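Local coordinates for sulfotransferase (Mus musculus, PDB 5X2B), which probably transfers a sulfuryl group from the donor PAPS to an acceptor, and binds adenosine-3',5'-diphosphate, the nucleotide that donor leaves behind, at residues K254-R257 with G258-L262; L90-E93 with M94-V97. All coordinates share one frame; numbering follows the deposited sequence. Where two conformers were deposited one is given.

Contact 1 (K254-R257 with G258-L262); sequences KQNR and GFDEL. Unlike the reference sequence in segment 258-262: Gly-258 (reference Val).
Asn-256 and Asp-260 lie one turn apart on the same side of a helix, and their flat ends meet at a steep tilt: the amide plane of Asn-256 stands 68° from the carboxylate plane of Asp-260. Atom ND2 of Asn-256 comes 3.5 Å from OD2 of Asp-260, while the two OD1 oxygens face each other at the same separation. Two oxygens that close would be unfavourable alone. Here NZ of Lys-114, on helix 113-126, serves both: it hydrogen-bonds to OD1 of Asn-256 and makes a salt bridge with OD1 of Asp-260. The shared ammonium therefore probably screens the oxygens and fixes how both side chains are turned. Asn-256 reaches this position with CG swung anti to the backbone N (chi1 -158°).

Under these side chains runs regular alpha-helical bonding, part of helix 253-266 in the P-loop-type sulfotransferase fold. Gly-258 N donates to Lys-254 O at 2.8 Å and nearly straight, at 172°, and Asp-260 N does likewise to Asn-256 O at 2.7 Å. Phe-259 N and Glu-261 N reach Gln-255 O and Arg-257 O with more bent geometry. Gly-258, valine in the reference sequence, contributes no side chain to the exposed flank.

The ring of Phe-259 turns inward, with OD1 of Asp-260 in plane at its edge, and packs against Lys-114 and Leu-144 and edge-to-face with Phe-251; its CB stays near the backbone, 3.0 Å from Gln-255 O. Gln-255 faces helix 136-145 too, and its OE1 accepts bonds from Trp-136 NE1 and Thr-252 N. On the exposed flank, Glu-261 lays its aliphatic part beside the preceding turn, with CG 3.1 Å from Arg-257 O.

Contact 2 (L90-E93 with M94-V97); sequences LNYE and MLPV
Met-94 folds back against Leu-90 and Asn-91 around a type I beta turn that runs from Tyr-92 to Leu-95, in the loop linking strand 83-88 to helix 97-102. Its chain runs straight as far as SD, then bends at the last torsion (chi3 -52°), which lays the methyl CE over one face of the Asn-91 amide, 3.1 Å from OD1 and 3.4 Å from ND2. From the far end of Leu-90, CD2 meets the same methyl at 4.0 Å, the side chains crossing roughly at right angles, and CD1 leans towards the ring of Pro-96.

The amide oxygen of Asn-91 also holds the backbone: Met-94 N donates to OD1 at 2.8 Å, tilted 19° from the amide plane on the side away from CE. With an alanine in its place, the N-H of Met-94 would probably be left with little more than its weak bond to Asn-91 O, and the methionine methyl would lose the amide face it rests on.

Leu-95 is tied from its backbone, with N bonded to Asn-91 O at 3.0 Å in the carbonyl plane. Its CD2 comes 4.4 Å from CE1 of Tyr-92, whose ring goes on to stack with His-163 and meet Trp-160 edge-to-face. At the turn itself a water lies 2.7 Å from Glu-93 O and 2.9 Å from Leu-95 O and can donate to either.

In the fold
Coming from the N terminus, the chain makes contact 2 first, just after strand 83-88 of the central parallel sheet. Its turn starts the crossover that runs through helix 97-102 to strand 105-110, passing strand 35-38, which lies between those two strands in the sheet. Pro-96 is the N-cap of that helix, and Asp-26 OD1 accepts from Val-97 N. Contact 1 comes much later, within helix 253-266, and joins that helix to helices 113-126 and 136-145. Both contacts are local, so neither closes a long loop; they follow in series, without nesting or crossing. The centres of contact 1 and contact 2 are about 29 Å apart, and the nearest atoms of contact 1 and contact 2 about 16 Å.

Contact 1 (K254-R257 with G258-L262)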
loop_
_atom_site.group_PDB
_atom_site.type_symbol
_atom_site.label_atom_id
_atom_site.label_comp_id
_atom_site.label_asym_id
_atom_site.label_seq_id
_atom_site.Cartn_x
_atom_site.Cartn_y
_atom_site.Cartn_z
ATOM N N LYS A 254 18.527 21.312 2.038
ATOM C CA LYS A 254 17.798 21.930 0.944
ATOM C C LYS A 254 16.573 21.121 0.587
ATOM O O LYS A 254 15.432 21.608 0.628
ATOM C CB LYS A 254 18.682 22.002 -0.261
ATOM C CG LYS A 254 18.586 23.284 -0.924
ATOM C CD LYS A 254 19.283 23.251 -2.247
ATOM C CE LYS A 254 19.828 24.638 -2.660
ATOM N NZ LYS A 254 20.986 25.148 -1.840
ATOM N N GLN A 255 16.825 19.865 0.258
ATOM C CA GLN A 255 15.755 18.947 -0.082
ATOM C C GLN A 255 14.680 18.932 1.015
ATOM O O GLN A 255 13.492 18.812 0.772
ATOM C CB GLN A 255 16.338 17.578 -0.239
ATOM C CG GLN A 255 17.225 17.517 -1.413
ATOM C CD GLN A 255 18.007 16.259 -1.418
ATOM O OE1 GLN A 255 17.918 15.467 -0.493
ATOM N NE2 GLN A 255 18.792 16.069 -2.427
ATOM N N ASN A 256 15.074 19.087 2.250
ATOM C CA ASN A 256 14.045 19.121 3.222
ATOM C C ASN A 256 13.222 20.408 3.087
ATOM O O ASN A 256 12.022 20.353 2.859
ATOM C CB ASN A 256 14.627 18.981 4.578
ATOM C CG ASN A 256 13.616 18.496 5.556
ATOM O OD1 ASN A 256 12.736 17.706 5.202
ATOM N ND2 ASN A 256 13.696 18.982 6.792
ATOM N N ARG A 257 13.865 21.563 3.172
ATOM C CA ARG A 257 13.152 22.839 3.050
ATOM C C ARG A 257 12.169 22.731 1.912
ATOM O O ARG A 257 10.999 23.088 2.028
ATOM C CB ARG A 257 14.098 24.005 2.723
ATOM C CG ARG A 257 15.292 24.300 3.711
ATOM C CD ARG A 257 14.927 25.203 4.915
ATOM N NE ARG A 257 16.036 25.359 5.870
ATOM C CZ ARG A 257 15.889 25.690 7.159
ATOM N NH1 ARG A 257 14.680 25.917 7.668
ATOM N NH2 ARG A 257 16.951 25.787 7.954
ATOM N N GLY A 258 12.673 22.276 0.779
ATOM C CA GLY A 258 11.851 22.242 -0.403
ATOM C C GLY A 258 10.680 21.325 -0.088
ATOM O O GLY A 258 9.532 21.631 -0.391
ATOM N N PHE A 259 10.988 20.210 0.557
ATOM C CA PHE A 259 10.016 19.141 0.792
ATOM C C PHE A 259 8.902 19.647 1.689
ATOM O O PHE A 259 7.734 19.475 1.433
ATOM C CB PHE A 259 10.715 17.926 1.461
ATOM C CG PHE A 259 9.836 16.734 1.578
ATOM C CD1 PHE A 259 8.976 16.600 2.640
ATOM C CD2 PHE A 259 9.820 15.775 0.589
ATOM C CE1 PHE A 259 8.132 15.509 2.732
ATOM C CE2 PHE A 259 8.971 14.678 0.664
ATOM C CZ PHE A 259 8.122 14.541 1.733
ATOM N N ASP A 260 9.315 20.284 2.751
ATOM C CA ASP A 260 8.413 20.783 3.732
ATOM C C ASP A 260 7.534 21.854 3.137
ATOM O O ASP A 260 6.396 22.000 3.525
ATOM C CB ASP A 260 9.228 21.286 4.902
ATOM C CG ASP A 260 9.764 20.149 5.732
ATOM O OD1 ASP A 260 9.439 19.008 5.365
ATOM O OD2 ASP A 260 10.463 20.341 6.732
ATOM N N GLU A 261 8.025 22.573 2.150
ATOM C CA GLU A 261 7.188 23.575 1.530
ATOM C C GLU A 261 6.170 23.006 0.576
ATOM O O GLU A 261 5.027 23.445 0.555
ATOM C CB GLU A 261 8.066 24.557 0.807
ATOM C CG GLU A 261 8.900 25.335 1.784
ATOM C CD GLU A 261 9.662 26.463 1.108
ATOM O OE1 GLU A 261 9.329 26.784 -0.058
ATOM O OE2 GLU A 261 10.590 27.016 1.734
ATOM N N LEU A 262 6.567 22.042 -0.237
ATOM C CA LEU A 262 5.588 21.396 -1.089
ATOM C C LEU A 262 4.607 20.648 -0.212
ATOM O O LEU A 262 3.408 20.603 -0.482
ATOM C CB LEU A 262 6.234 20.395 -2.033
ATOM C CG LEU A 262 5.506 20.161 -3.367
ATOM C CD1 LEU A 262 6.151 19.026 -4.146
ATOM C CD2 LEU A 262 4.035 19.840 -3.208
#

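Contact 2 (L90-E93 with M94-V97)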
loop_
_atom_site.group_PDB
_atom_site.type_symbol
_atom_site.label_atom_id
_atom_site.label_comp_id
_atom_site.label_asym_id
_atom_site.label_seq_id
_atom_site.Cartn_x
_atom_site.Cartn_y
_atom_site.Cartn_z
ATOM N N LEU A 90 -4.072 1.472 -6.549
ATOM C CA LEU A 90 -4.745 2.416 -7.417
ATOM C C LEU A 90 -5.077 3.634 -6.627
ATOM O O LEU A 90 -5.206 3.573 -5.411
ATOM C CB LEU A 90 -6.010 1.845 -8.039
ATOM C CG LEU A 90 -5.755 0.781 -9.097
ATOM C CD1 LEU A 90 -7.027 0.097 -9.428
ATOM C CD2 LEU A 90 -5.176 1.400 -10.328
ATOM N N ASN A 91 -5.193 4.752 -7.331
ATOM C CA ASN A 91 -5.735 5.942 -6.734
ATOM C C ASN A 91 -7.231 5.814 -6.742
ATOM O O ASN A 91 -7.772 4.888 -7.311
ATOM C CB ASN A 91 -5.292 7.179 -7.481
ATOM C CG ASN A 91 -5.833 7.236 -8.877
ATOM O OD1 ASN A 91 -6.726 6.491 -9.262
ATOM N ND2 ASN A 91 -5.285 8.147 -9.661
ATOM N N TYR A 92 -7.894 6.717 -6.053
ATOM C CA TYR A 92 -9.320 6.715 -5.996
ATOM C C TYR A 92 -9.968 6.619 -7.382
ATOM O O TYR A 92 -10.713 5.670 -7.694
ATOM C CB TYR A 92 -9.790 7.977 -5.255
ATOM C CG TYR A 92 -11.220 7.795 -4.844
ATOM C CD1 TYR A 92 -11.571 6.784 -3.990
ATOM C CD2 TYR A 92 -12.220 8.574 -5.375
ATOM C CE1 TYR A 92 -12.869 6.570 -3.655
ATOM C CE2 TYR A 92 -13.528 8.371 -5.033
ATOM C CZ TYR A 92 -13.840 7.369 -4.179
ATOM O OH TYR A 92 -15.140 7.151 -3.832
ATOM N N GLU A 93 -9.657 7.593 -8.231
ATOM C CA GLU A 93 -10.311 7.743 -9.530
ATOM C C GLU A 93 -10.341 6.465 -10.310
ATOM O O GLU A 93 -11.300 6.160 -11.012
ATOM C CB GLU A 93 -9.535 8.737 -10.361
ATOM C CG GLU A 93 -9.752 8.552 -11.835
ATOM C CD GLU A 93 -11.088 9.064 -12.247
ATOM O OE1 GLU A 93 -11.173 10.297 -12.437
ATOM O OE2 GLU A 93 -12.052 8.268 -12.360
ATOM N N MET A 94 -9.254 5.720 -10.210
ATOM C CA MET A 94 -9.115 4.538 -11.016
ATOM C C MET A 94 -9.625 3.346 -10.319
ATOM O O MET A 94 -9.856 2.337 -10.907
ATOM C CB MET A 94 -7.668 4.361 -11.379
ATOM C CG MET A 94 -7.286 5.392 -12.409
ATOM S SD MET A 94 -5.581 5.250 -12.954
ATOM C CE MET A 94 -4.813 5.253 -11.337
ATOM N N LEU A 95 -9.801 3.466 -9.036
ATOM C CA LEU A 95 -10.576 2.481 -8.362
ATOM C C LEU A 95 -11.918 2.331 -9.119
ATOM O O LEU A 95 -12.578 3.328 -9.426
ATOM C CB LEU A 95 -10.807 2.958 -6.950
ATOM C CG LEU A 95 -11.360 1.860 -6.055
ATOM C CD1 LEU A 95 -10.287 0.941 -5.588
ATOM C CD2 LEU A 95 -11.989 2.442 -4.880
ATOM N N PRO A 96 -12.321 1.083 -9.432
ATOM C CA PRO A 96 -13.511 0.682 -10.172
ATOM C C PRO A 96 -14.756 1.245 -9.599
ATOM O O PRO A 96 -14.998 1.075 -8.424
ATOM C CB PRO A 96 -13.542 -0.816 -9.976
ATOM C CG PRO A 96 -12.144 -1.172 -9.891
ATOM C CD PRO A 96 -11.469 -0.082 -9.174
ATOM N N VAL A 97 -15.555 1.879 -10.433
ATOM C CA VAL A 97 -16.712 2.559 -9.943
ATOM C C VAL A 97 -17.504 1.629 -9.120
ATOM O O VAL A 97 -18.046 1.972 -8.103
ATOM C CB VAL A 97 -17.623 2.904 -11.045
ATOM C CG1 VAL A 97 -18.037 1.664 -11.763
ATOM C CG2 VAL A 97 -18.829 3.589 -10.453
HETATM O O HOH W 1 -12.333 3.964 -12.213
#